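Local coordinates for protein glutathione S-transferase (PDB 6NV6) that binds glutathione and, as a theta-class transferase of a citrus canker bacterium, probably joins its sulfur to electrophilic substrates, at residues M1-I6 with L58-L63; A18-E23 with P196-G201; T102-G107 with G137-R142. One frame throughout, in Å; residues are numbered along the deposited sequence.

Contact 1 joins two strands of the thioredoxin-like N-terminal domain, contact 2 packs helix 13-25 of that domain against the late helix 196-201, and contact 3 pairs two long helices of the C-terminal domain. The first two have centres about 16 Å apart and touch, I6 of strand 4-7 packing against A18, L19 and A22 of the helix that follows it; their segments alternate along the chain. Contact 3 lies across the chain's centre from both, about 31 Å from contact 1 and 22 Å from contact 2, centre to centre. It is nested inside the loop closed by contact 2, where helix 196-201, following the C-terminal helices, packs back on helix 13-25 and so joins the two domains.

Contact 1: residues M1-I6 with L58-L63; sequences MPAITI and LQDGAL
CG1 of I4 lies over one face of the D60 carboxylate, 3.6 Å from D60 CG, while A3 CB stands beside the OD1 end, not far from the carboxylate plane and 3.9 Å from D60 OD1. OD2 turns to the hydroxyl of Y74, which hydrogen-bonds to it, so this acid, set on the same face as isoleucine and leucine, has a polar partner for its outer end. The trans first torsion of D60, CG anti to the backbone N (chi1 176°), sends the carboxylate off the sheet beside I4. L58 fills the next place on this face: its CD2 reaches across the strand gap, 3.7 Å from I4 CG2 and 3.5 Å from I6 CG1. Branched aliphatic residues suit this buried side, where I4 and L58 also meet helix 68-79 and I6 meets helix 13-25. T5 and Q59 stand on the other, more polar face, and their backbones make the hydrogen-bonded pair: T5 N to Q59 O at 2.8 Å, and Q59 N to T5 O at 2.9 Å. On either side of it, I4 with D60 and I6 with L58 are non-hydrogen-bonded pairs. Past D60 the chain reverses in a type II' turn, whose second position, with positive phi (61°), is comfortably filled by G61. This antiparallel pairing of strands 4-7 and 57-60 joins the beta-alpha-beta and beta-beta-alpha halves of the thioredoxin-like N-terminal domain of glutathione transferases.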
ATOM      1  N   MET A   1      -7.637 -25.644   8.571  1.00 67.20           N
ATOM      2  CA  MET A   1      -7.519 -24.271   8.091  1.00 69.64           C
ATOM      3  C   MET A   1      -6.116 -23.725   8.351  1.00 70.43           C
ATOM      4  O   MET A   1      -5.500 -24.077   9.359  1.00 62.95           O
ATOM      5  CB  MET A   1      -8.571 -23.380   8.759  1.00 70.74           C
ATOM      6  CG  MET A   1      -9.975 -23.502   8.171  1.00 72.47           C
ATOM      7  SD  MET A   1     -10.098 -23.035   6.428  1.00 82.34           S
ATOM      8  CE  MET A   1     -10.109 -24.630   5.606  1.00 74.02           C
ATOM      9  N   PRO A   2      -5.625 -22.878   7.437  1.00 69.89           N
ATOM     10  CA  PRO A   2      -4.264 -22.338   7.566  1.00 57.32           C
ATOM     11  C   PRO A   2      -4.042 -21.599   8.877  1.00 59.87           C
ATOM     12  O   PRO A   2      -4.953 -20.990   9.447  1.00 53.84           O
ATOM     13  CB  PRO A   2      -4.149 -21.387   6.374  1.00 57.29           C
ATOM     14  CG  PRO A   2      -5.138 -21.891   5.386  1.00 57.82           C
ATOM     15  CD  PRO A   2      -6.268 -22.469   6.176  1.00 59.73           C
ATOM     16  N   ALA A   3      -2.794 -21.652   9.348  1.00 58.75           N
ATOM     17  CA  ALA A   3      -2.442 -20.976  10.593  1.00 58.77           C
ATOM     18  C   ALA A   3      -2.624 -19.467  10.499  1.00 55.66           C
ATOM     19  O   ALA A   3      -2.850 -18.810  11.522  1.00 56.63           O
ATOM     20  CB  ALA A   3      -0.997 -21.299  10.977  1.00 52.96           C
ATOM     21  N   ILE A   4      -2.514 -18.899   9.299  1.00 48.79           N
ATOM     22  CA  ILE A   4      -2.548 -17.455   9.109  1.00 45.38           C
ATOM     23  C   ILE A   4      -3.941 -17.056   8.659  1.00 48.10           C
ATOM     24  O   ILE A   4      -4.445 -17.575   7.656  1.00 51.81           O
ATOM     25  CB  ILE A   4      -1.500 -16.995   8.085  1.00 48.87           C
ATOM     26  CG1 ILE A   4      -0.095 -17.049   8.689  1.00 36.45           C
ATOM     27  CG2 ILE A   4      -1.813 -15.583   7.600  1.00 44.97           C
ATOM     28  CD1 ILE A   4       1.013 -16.992   7.658  1.00 35.79           C
ATOM     29  N   THR A   5      -4.558 -16.124   9.381  1.00 42.19           N
ATOM     30  CA  THR A   5      -5.840 -15.567   8.974  1.00 40.80           C
ATOM     31  C   THR A   5      -5.754 -14.046   8.962  1.00 42.46           C
ATOM     32  O   THR A   5      -5.173 -13.439   9.870  1.00 36.10           O
ATOM     33  CB  THR A   5      -6.958 -16.040   9.905  1.00 39.83           C
ATOM     34  OG1 THR A   5      -6.932 -17.472   9.968  1.00 48.86           O
ATOM     35  CG2 THR A   5      -8.321 -15.587   9.415  1.00 36.65           C
ATOM     36  N   ILE A   6      -6.341 -13.435   7.933  1.00 38.89           N
ATOM     37  CA  ILE A   6      -6.352 -11.985   7.767  1.00 36.70           C
ATOM     38  C   ILE A   6      -7.805 -11.544   7.600  1.00 34.56           C
ATOM     39  O   ILE A   6      -8.423 -11.815   6.565  1.00 37.32           O
ATOM     40  CB  ILE A   6      -5.497 -11.539   6.568  1.00 26.88           C
ATOM     41  CG1 ILE A   6      -4.031 -11.921   6.788  1.00 30.39           C
ATOM     42  CG2 ILE A   6      -5.646 -10.055   6.322  1.00 25.81           C
ATOM     43  CD1 ILE A   6      -3.119 -11.685   5.572  1.00 28.39           C
ATOM     44  N   LEU A  58      -4.442  -9.504  11.674  1.00 42.68           N
ATOM     45  CA  LEU A  58      -3.665 -10.699  11.389  1.00 36.99           C
ATOM     46  C   LEU A  58      -3.697 -11.612  12.602  1.00 44.98           C
ATOM     47  O   LEU A  58      -3.605 -11.146  13.739  1.00 39.83           O
ATOM     48  CB  LEU A  58      -2.219 -10.360  11.039  1.00 34.06           C
ATOM     49  CG  LEU A  58      -1.303 -11.456  10.462  1.00 37.14           C
ATOM     50  CD1 LEU A  58      -0.561 -12.217  11.532  1.00 44.52           C
ATOM     51  CD2 LEU A  58      -2.052 -12.446   9.603  1.00 40.13           C
ATOM     52  N   GLN A  59      -3.843 -12.912  12.351  1.00 50.09           N
ATOM     53  CA  GLN A  59      -3.654 -13.940  13.365  1.00 49.70           C
ATOM     54  C   GLN A  59      -2.781 -15.033  12.773  1.00 48.13           C
ATOM     55  O   GLN A  59      -3.088 -15.573  11.706  1.00 47.19           O
ATOM     56  CB  GLN A  59      -4.981 -14.529  13.843  1.00 56.98           C
ATOM     57  CG  GLN A  59      -4.804 -15.646  14.868  1.00 67.88           C
ATOM     58  CD  GLN A  59      -6.106 -16.050  15.542  1.00 81.07           C
ATOM     59  OE1 GLN A  59      -7.144 -15.405  15.359  1.00 81.17           O
ATOM     60  NE2 GLN A  59      -6.056 -17.129  16.326  1.00 81.31           N
ATOM     61  N   ASP A  60      -1.692 -15.345  13.460  1.00 47.76           N
ATOM     62  CA  ASP A  60      -0.789 -16.418  13.051  1.00 51.05           C
ATOM     63  C   ASP A  60      -0.393 -17.140  14.334  1.00 58.45           C
ATOM     64  O   ASP A  60       0.501 -16.683  15.058  1.00 52.73           O
ATOM     65  CB  ASP A  60       0.432 -15.892  12.307  1.00 45.85           C
ATOM     66  CG  ASP A  60       1.416 -16.996  11.955  1.00 48.56           C
ATOM     67  OD1 ASP A  60       1.044 -18.185  12.059  1.00 50.87           O
ATOM     68  OD2 ASP A  60       2.564 -16.679  11.578  1.00 44.61           O
ATOM     69  N   GLY A  61      -1.047 -18.267  14.596  1.00 52.47           N
ATOM     70  CA  GLY A  61      -0.873 -18.928  15.877  1.00 52.88           C
ATOM     71  C   GLY A  61      -1.323 -18.028  17.011  1.00 52.37           C
ATOM     72  O   GLY A  61      -2.447 -17.503  17.017  1.00 55.11           O
ATOM     73  N   ALA A  62      -0.437 -17.828  17.983  1.00 53.35           N
ATOM     74  CA  ALA A  62      -0.749 -17.006  19.145  1.00 56.72           C
ATOM     75  C   ALA A  62      -0.696 -15.509  18.859  1.00 61.73           C
ATOM     76  O   ALA A  62      -1.187 -14.721  19.678  1.00 62.83           O
ATOM     77  CB  ALA A  62       0.213 -17.334  20.286  1.00 56.74           C
ATOM     78  N   LEU A  63      -0.115 -15.104  17.733  1.00 60.17           N
ATOM     79  CA  LEU A  63       0.091 -13.695  17.433  1.00 49.79           C
ATOM     80  C   LEU A  63      -1.177 -13.063  16.880  1.00 47.38           C
ATOM     81  O   LEU A  63      -1.886 -13.667  16.072  1.00 46.06           O
ATOM     82  CB  LEU A  63       1.230 -13.536  16.426  1.00 51.43           C
ATOM     83  CG  LEU A  63       1.703 -12.123  16.088  1.00 48.03           C
ATOM     84  CD1 LEU A  63       2.042 -11.362  17.359  1.00 53.98           C
ATOM     85  CD2 LEU A  63       2.899 -12.183  15.154  1.00 46.83           C
TER

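Contact 2: residues A18-E23 with P196-G201; sequences ALWCAE and PAYQRG
W20 lays its indole against A197 and Y198, and the side chain can be followed outward atom by atom. From CB the ring leaves with CG anti to the backbone N (chi1 179°), which carries it across to helix 196-201. CD1 arrives first, 3.4 Å from A197 O and 3.8 Å from A197 CB, the latter lying at the ring edge. Next comes the five-membered ring, which receives a CH-pi contact over its face from Y198 CA, 3.9 Å from the ring centroid. Its NE1 is hydrogen-bonded to E24, one residue beyond the segment. The outer, six-membered ring takes the edge of the Y198 phenol on its face, a T-shaped pair with planes 74° apart; CD1 of Y198 lies over this ring, 3.4 Å from W20 CZ2 and close also to CH2 and CZ3. A broad flat residue is well suited to cover backbone and aromatic edge at once. One turn beyond W20, E23 approaches the same A197, CB to CB at 3.7 Å, which a small residue permits. E23 bends at its second torsion to form a salt bridge in which the two side chains cross at about a right angle: R200 NE meets E23 OE1 from above the carboxylate plane at 2.6 Å, with a weak second bond from NH1. OE2 of E23 bonds to the hydroxyl of Y29. G201 suits the point where W20 CA passes only 4.0 Å from G201 CA, since a side chain there would point into helix 13-25. The segments run roughly antiparallel (142°). A18 and C21, turned away from this contact, meet helix 68-79, and L19 and A22 meet I6 of strand 4-7, while W20 and Y198 continue into helices 163-174 and 183-193, and Y198 OH bonds to G166 O.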
ATOM      1  N   ALA A  18      -1.577  -6.181   3.490  1.00 29.37           N
ATOM      2  CA  ALA A  18      -1.355  -7.464   4.132  1.00 29.79           C
ATOM      3  C   ALA A  18      -1.556  -8.616   3.156  1.00 28.96           C
ATOM      4  O   ALA A  18      -0.757  -9.558   3.143  1.00 24.77           O
ATOM      5  CB  ALA A  18      -2.286  -7.601   5.336  1.00 31.63           C
ATOM      6  N   LEU A  19      -2.609  -8.548   2.325  1.00 29.42           N
ATOM      7  CA  LEU A  19      -2.858  -9.607   1.346  1.00 30.10           C
ATOM      8  C   LEU A  19      -1.704  -9.713   0.370  1.00 29.90           C
ATOM      9  O   LEU A  19      -1.224 -10.815   0.074  1.00 28.70           O
ATOM     10  CB  LEU A  19      -4.159  -9.347   0.590  1.00 27.40           C
ATOM     11  CG  LEU A  19      -5.334  -9.266   1.557  1.00 33.76           C
ATOM     12  CD1 LEU A  19      -6.596  -8.749   0.898  1.00 31.08           C
ATOM     13  CD2 LEU A  19      -5.553 -10.617   2.221  1.00 29.46           C
ATOM     14  N   TRP A  20      -1.223  -8.570  -0.110  1.00 28.47           N
ATOM     15  CA  TRP A  20      -0.095  -8.575  -1.028  1.00 36.59           C
ATOM     16  C   TRP A  20       1.139  -9.207  -0.380  1.00 33.31           C
ATOM     17  O   TRP A  20       1.834 -10.018  -1.005  1.00 28.81           O
ATOM     18  CB  TRP A  20       0.178  -7.140  -1.480  1.00 31.81           C
ATOM     19  CG  TRP A  20       1.322  -6.985  -2.416  1.00 31.46           C
ATOM     20  CD1 TRP A  20       1.945  -7.964  -3.131  1.00 24.16           C
ATOM     21  CD2 TRP A  20       1.987  -5.762  -2.740  1.00 30.76           C
ATOM     22  NE1 TRP A  20       2.956  -7.427  -3.874  1.00 27.23           N
ATOM     23  CE2 TRP A  20       2.997  -6.072  -3.662  1.00 31.70           C
ATOM     24  CE3 TRP A  20       1.819  -4.431  -2.344  1.00 30.89           C
ATOM     25  CZ2 TRP A  20       3.850  -5.090  -4.199  1.00 35.12           C
ATOM     26  CZ3 TRP A  20       2.656  -3.458  -2.882  1.00 28.42           C
ATOM     27  CH2 TRP A  20       3.661  -3.791  -3.792  1.00 26.39           C
ATOM     28  N   CYS A  21       1.424  -8.849   0.873  1.00 29.82           N
ATOM     29  CA  CYS A  21       2.569  -9.430   1.569  1.00 33.23           C
ATOM     30  C   CYS A  21       2.405 -10.934   1.769  1.00 30.58           C
ATOM     31  O   CYS A  21       3.328 -11.716   1.495  1.00 27.53           O
ATOM     32  CB  CYS A  21       2.769  -8.724   2.906  1.00 27.81           C
ATOM     33  SG  CYS A  21       4.369  -9.081   3.599  1.00 40.54           S
ATOM     34  N   ALA A  22       1.239 -11.353   2.261  1.00 27.32           N
ATOM     35  CA  ALA A  22       0.942 -12.777   2.320  1.00 29.81           C
ATOM     36  C   ALA A  22       1.236 -13.442   0.982  1.00 32.50           C
ATOM     37  O   ALA A  22       1.994 -14.418   0.908  1.00 34.90           O
ATOM     38  CB  ALA A  22      -0.515 -12.983   2.718  1.00 27.45           C
ATOM     39  N   GLU A  23       0.669 -12.888  -0.096  1.00 30.59           N
ATOM     40  CA  GLU A  23       0.842 -13.467  -1.424  1.00 30.97           C
ATOM     41  C   GLU A  23       2.313 -13.522  -1.828  1.00 30.39           C
ATOM     42  O   GLU A  23       2.782 -14.542  -2.341  1.00 36.46           O
ATOM     43  CB  GLU A  23       0.022 -12.679  -2.441  1.00 33.12           C
ATOM     44  CG  GLU A  23      -1.475 -12.877  -2.291  1.00 36.32           C
ATOM     45  CD  GLU A  23      -1.967 -14.158  -2.951  1.00 49.96           C
ATOM     46  OE1 GLU A  23      -1.378 -14.559  -3.984  1.00 48.94           O
ATOM     47  OE2 GLU A  23      -2.935 -14.768  -2.431  1.00 48.78           O
ATOM     48  N   PRO A 196       2.620 -11.054  -9.875  1.00 39.95           N
ATOM     49  CA  PRO A 196       1.332 -11.719  -9.595  1.00 43.52           C
ATOM     50  C   PRO A 196       0.816 -11.452  -8.195  1.00 34.05           C
ATOM     51  O   PRO A 196      -0.389 -11.223  -8.028  1.00 34.60           O
ATOM     52  CB  PRO A 196       1.644 -13.213  -9.810  1.00 31.09           C
ATOM     53  CG  PRO A 196       2.841 -13.230 -10.684  1.00 29.75           C
ATOM     54  CD  PRO A 196       3.647 -12.005 -10.339  1.00 34.04           C
ATOM     55  N   ALA A 197       1.701 -11.462  -7.187  1.00 30.41           N
ATOM     56  CA  ALA A 197       1.271 -11.189  -5.819  1.00 28.81           C
ATOM     57  C   ALA A 197       0.609  -9.826  -5.718  1.00 32.03           C
ATOM     58  O   ALA A 197      -0.346  -9.651  -4.951  1.00 35.95           O
ATOM     59  CB  ALA A 197       2.450 -11.281  -4.854  1.00 25.15           C
ATOM     60  N   TYR A 198       1.080  -8.862  -6.508  1.00 25.28           N
ATOM     61  CA  TYR A 198       0.448  -7.551  -6.535  1.00 29.77           C
ATOM     62  C   TYR A 198      -0.900  -7.596  -7.250  1.00 32.73           C
ATOM     63  O   TYR A 198      -1.858  -6.933  -6.831  1.00 30.69           O
ATOM     64  CB  TYR A 198       1.388  -6.556  -7.201  1.00 29.45           C
ATOM     65  CG  TYR A 198       0.914  -5.124  -7.187  1.00 30.73           C
ATOM     66  CD1 TYR A 198       1.105  -4.321  -6.064  1.00 27.97           C
ATOM     67  CD2 TYR A 198       0.317  -4.566  -8.310  1.00 23.93           C
ATOM     68  CE1 TYR A 198       0.700  -3.005  -6.055  1.00 26.27           C
ATOM     69  CE2 TYR A 198      -0.098  -3.252  -8.308  1.00 30.73           C
ATOM     70  CZ  TYR A 198       0.096  -2.471  -7.180  1.00 31.32           C
ATOM     71  OH  TYR A 198      -0.318  -1.151  -7.178  1.00 29.44           O
ATOM     72  N   GLN A 199      -0.994  -8.374  -8.330  1.00 32.52           N
ATOM     73  CA  GLN A 199      -2.262  -8.497  -9.045  1.00 44.48           C
ATOM     74  C   GLN A 199      -3.333  -9.136  -8.169  1.00 36.82           C
ATOM     75  O   GLN A 199      -4.490  -8.697  -8.165  1.00 34.26           O
ATOM     76  CB  GLN A 199      -2.067  -9.325 -10.314  1.00 40.59           C
ATOM     77  CG  GLN A 199      -1.214  -8.679 -11.381  1.00 37.50           C
ATOM     78  CD  GLN A 199      -0.689  -9.702 -12.357  1.00 40.74           C
ATOM     79  OE1 GLN A 199      -1.153 -10.840 -12.375  1.00 48.48           O
ATOM     80  NE2 GLN A 199       0.287  -9.313 -13.172  1.00 38.98           N
ATOM     81  N   ARG A 200      -2.971 -10.182  -7.430  1.00 38.17           N
ATOM     82  CA  ARG A 200      -3.951 -10.870  -6.599  1.00 47.39           C
ATOM     83  C   ARG A 200      -4.177 -10.159  -5.270  1.00 42.26           C
ATOM     84  O   ARG A 200      -5.289 -10.187  -4.731  1.00 37.74           O
ATOM     85  CB  ARG A 200      -3.507 -12.310  -6.358  1.00 49.68           C
ATOM     86  CG  ARG A 200      -3.439 -13.151  -7.616  1.00 56.34           C
ATOM     87  CD  ARG A 200      -3.027 -14.573  -7.280  1.00 53.59           C
ATOM     88  NE  ARG A 200      -1.764 -14.579  -6.552  1.00 61.27           N
ATOM     89  CZ  ARG A 200      -0.591 -14.891  -7.094  1.00 65.79           C
ATOM     90  NH1 ARG A 200       0.535 -14.737  -6.400  1.00 58.85           N
ATOM     91  NH2 ARG A 200      -0.544 -15.278  -8.365  1.00 57.79           N
ATOM     92  N   GLY A 201      -3.140  -9.528  -4.724  1.00 38.31           N
ATOM     93  CA  GLY A 201      -3.248  -8.919  -3.414  1.00 34.47           C
ATOM     94  C   GLY A 201      -3.777  -7.500  -3.399  1.00 38.65           C
ATOM     95  O   GLY A 201      -4.446  -7.106  -2.441  1.00 37.07           O
TER

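Contact 3: residues T102-G107 with G137-R142; sequences TSTFAG and GELLAR
Two long helices of the all-helical C-terminal domain of glutathione transferases meet here, helix 88-118 and helix 126-146, and T104 and F105 on the first pack against L139 and L140 on the second. Their short segments run in roughly opposite directions (140°), with axes 10.2 Å apart at closest approach, and no hydrogen bond spans the gap, which is filled mainly by side chains. F105 extends with CG anti to its backbone N (chi1 177°), which turns the ring toward the leucines. CB of L139 sits at the ring edge, near its plane, and L140 comes obliquely to the outer rim, with its CG 3.6 Å from F105 CE1. A methyl of L140 also makes an off-centre CH-pi contact, CD2 being 4.2 Å from the centroid of the F105 ring. A large aromatic suits this spacing because it reaches far enough to bridge well-separated helices, and its nearly parallel neighbour F109, with W100 and L165, continues the apolar packing around it. L140 in turn touches I169 and W172 of helix 163-174. T104 lies toward the more exposed margin, where the helix makes a wider pi-type turn. Threonine suits this border by dividing its branches: OG1 shares a hydrogen bond with S103 OG, while CG2 turns to the leucine, 3.5 Å from L139 CD2. The same leucine methyl also lies against one face of the R142 guanidinium, offset toward its rim. The backbone takes part at one point, where T104 O is 3.4 Å from L139 CD1.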
ATOM      1  N   THR A 102       2.100   6.092   6.079  1.00 27.51           N
ATOM      2  CA  THR A 102       1.129   6.282   7.146  1.00 34.25           C
ATOM      3  C   THR A 102       1.154   7.711   7.680  1.00 30.39           C
ATOM      4  O   THR A 102       0.107   8.355   7.803  1.00 36.11           O
ATOM      5  CB  THR A 102       1.393   5.276   8.263  1.00 34.47           C
ATOM      6  OG1 THR A 102       1.262   3.945   7.739  1.00 37.00           O
ATOM      7  CG2 THR A 102       0.410   5.491   9.406  1.00 28.45           C
ATOM      8  N   SER A 103       2.343   8.230   7.994  1.00 28.47           N
ATOM      9  CA  SER A 103       2.423   9.497   8.705  1.00 28.18           C
ATOM     10  C   SER A 103       1.999  10.680   7.840  1.00 37.46           C
ATOM     11  O   SER A 103       1.509  11.686   8.373  1.00 43.16           O
ATOM     12  CB  SER A 103       3.843   9.702   9.234  1.00 28.74           C
ATOM     13  OG  SER A 103       4.680  10.298   8.261  1.00 29.22           O
ATOM     14  N   THR A 104       2.178  10.597   6.521  1.00 33.52           N
ATOM     15  CA  THR A 104       2.082  11.802   5.706  1.00 34.00           C
ATOM     16  C   THR A 104       1.112  11.666   4.537  1.00 36.28           C
ATOM     17  O   THR A 104       0.420  12.625   4.193  1.00 35.28           O
ATOM     18  CB  THR A 104       3.478  12.181   5.187  1.00 38.38           C
ATOM     19  OG1 THR A 104       4.356  12.402   6.298  1.00 39.63           O
ATOM     20  CG2 THR A 104       3.429  13.443   4.340  1.00 31.71           C
ATOM     21  N   PHE A 105       1.034  10.494   3.914  1.00 37.44           N
ATOM     22  CA  PHE A 105       0.252  10.397   2.692  1.00 33.04           C
ATOM     23  C   PHE A 105      -1.163   9.882   2.916  1.00 35.70           C
ATOM     24  O   PHE A 105      -2.107  10.391   2.300  1.00 36.51           O
ATOM     25  CB  PHE A 105       0.963   9.495   1.682  1.00 29.44           C
ATOM     26  CG  PHE A 105       0.181   9.281   0.421  1.00 29.39           C
ATOM     27  CD1 PHE A 105       0.065  10.295  -0.506  1.00 28.51           C
ATOM     28  CD2 PHE A 105      -0.460   8.070   0.177  1.00 34.17           C
ATOM     29  CE1 PHE A 105      -0.667  10.107  -1.668  1.00 37.99           C
ATOM     30  CE2 PHE A 105      -1.197   7.866  -0.995  1.00 31.85           C
ATOM     31  CZ  PHE A 105      -1.302   8.889  -1.917  1.00 33.00           C
ATOM     32  N   ALA A 106      -1.333   8.887   3.787  1.00 31.41           N
ATOM     33  CA  ALA A 106      -2.593   8.149   3.834  1.00 33.49           C
ATOM     34  C   ALA A 106      -3.770   9.043   4.227  1.00 43.68           C
ATOM     35  O   ALA A 106      -4.866   8.916   3.665  1.00 41.75           O
ATOM     36  CB  ALA A 106      -2.455   6.970   4.795  1.00 33.06           C
ATOM     37  N   GLY A 107      -3.559   9.964   5.174  1.00 36.47           N
ATOM     38  CA  GLY A 107      -4.667  10.765   5.666  1.00 33.33           C
ATOM     39  C   GLY A 107      -5.272  11.640   4.585  1.00 43.95           C
ATOM     40  O   GLY A 107      -6.484  11.599   4.342  1.00 47.79           O
ATOM     41  N   GLY A 137      -0.892  15.089  -4.689  1.00 46.23           N
ATOM     42  CA  GLY A 137       0.021  15.157  -5.818  1.00 49.19           C
ATOM     43  C   GLY A 137       1.415  15.624  -5.438  1.00 47.25           C
ATOM     44  O   GLY A 137       2.417  15.041  -5.863  1.00 44.62           O
ATOM     45  N   GLU A 138       1.504  16.692  -4.641  1.00 46.38           N
ATOM     46  CA  GLU A 138       2.830  17.214  -4.331  1.00 52.75           C
ATOM     47  C   GLU A 138       3.533  16.366  -3.286  1.00 45.64           C
ATOM     48  O   GLU A 138       4.767  16.324  -3.258  1.00 49.10           O
ATOM     49  CB  GLU A 138       2.765  18.676  -3.877  1.00 65.13           C
ATOM     50  CG  GLU A 138       2.491  19.695  -5.019  1.00 88.93           C
ATOM     51  CD  GLU A 138       3.132  19.324  -6.382  1.00 99.38           C
ATOM     52  OE1 GLU A 138       4.374  19.396  -6.501  1.00 97.65           O
ATOM     53  OE2 GLU A 138       2.393  18.989  -7.345  1.00 96.39           O
ATOM     54  N   LEU A 139       2.779  15.675  -2.436  1.00 45.34           N
ATOM     55  CA  LEU A 139       3.390  14.654  -1.596  1.00 38.86           C
ATOM     56  C   LEU A 139       3.966  13.535  -2.449  1.00 42.14           C
ATOM     57  O   LEU A 139       5.131  13.147  -2.287  1.00 35.94           O
ATOM     58  CB  LEU A 139       2.365  14.101  -0.607  1.00 42.70           C
ATOM     59  CG  LEU A 139       2.007  15.041   0.555  1.00 46.28           C
ATOM     60  CD1 LEU A 139       0.869  14.482   1.410  1.00 33.92           C
ATOM     61  CD2 LEU A 139       3.245  15.340   1.389  1.00 32.73           C
ATOM     62  N   LEU A 140       3.163  13.010  -3.380  1.00 37.07           N
ATOM     63  CA  LEU A 140       3.652  11.953  -4.258  1.00 38.47           C
ATOM     64  C   LEU A 140       4.884  12.387  -5.049  1.00 40.18           C
ATOM     65  O   LEU A 140       5.744  11.552  -5.366  1.00 30.53           O
ATOM     66  CB  LEU A 140       2.537  11.507  -5.198  1.00 32.79           C
ATOM     67  CG  LEU A 140       1.546  10.603  -4.469  1.00 38.75           C
ATOM     68  CD1 LEU A 140       0.442  10.130  -5.406  1.00 30.62           C
ATOM     69  CD2 LEU A 140       2.304   9.433  -3.826  1.00 23.80           C
ATOM     70  N   ALA A 141       4.986  13.683  -5.374  1.00 37.66           N
ATOM     71  CA  ALA A 141       6.173  14.192  -6.052  1.00 36.83           C
ATOM     72  C   ALA A 141       7.450  13.866  -5.286  1.00 35.54           C
ATOM     73  O   ALA A 141       8.511  13.677  -5.896  1.00 37.10           O
ATOM     74  CB  ALA A 141       6.042  15.701  -6.252  1.00 36.13           C
ATOM     75  N   ARG A 142       7.365  13.769  -3.957  1.00 32.62           N
ATOM     76  CA  ARG A 142       8.533  13.384  -3.172  1.00 37.65           C
ATOM     77  C   ARG A 142       8.914  11.929  -3.436  1.00 35.24           C
ATOM     78  O   ARG A 142      10.096  11.609  -3.625  1.00 33.94           O
ATOM     79  CB  ARG A 142       8.265  13.618  -1.685  1.00 41.51           C
ATOM     80  CG  ARG A 142       8.275  15.088  -1.256  1.00 45.48           C
ATOM     81  CD  ARG A 142       7.622  15.253   0.111  1.00 46.67           C
ATOM     82  NE  ARG A 142       7.130  16.610   0.355  1.00 60.54           N
ATOM     83  CZ  ARG A 142       6.462  16.983   1.447  1.00 55.38           C
ATOM     84  NH1 ARG A 142       6.203  16.108   2.409  1.00 53.75           N
ATOM     85  NH2 ARG A 142       6.057  18.236   1.584  1.00 59.06           N
TER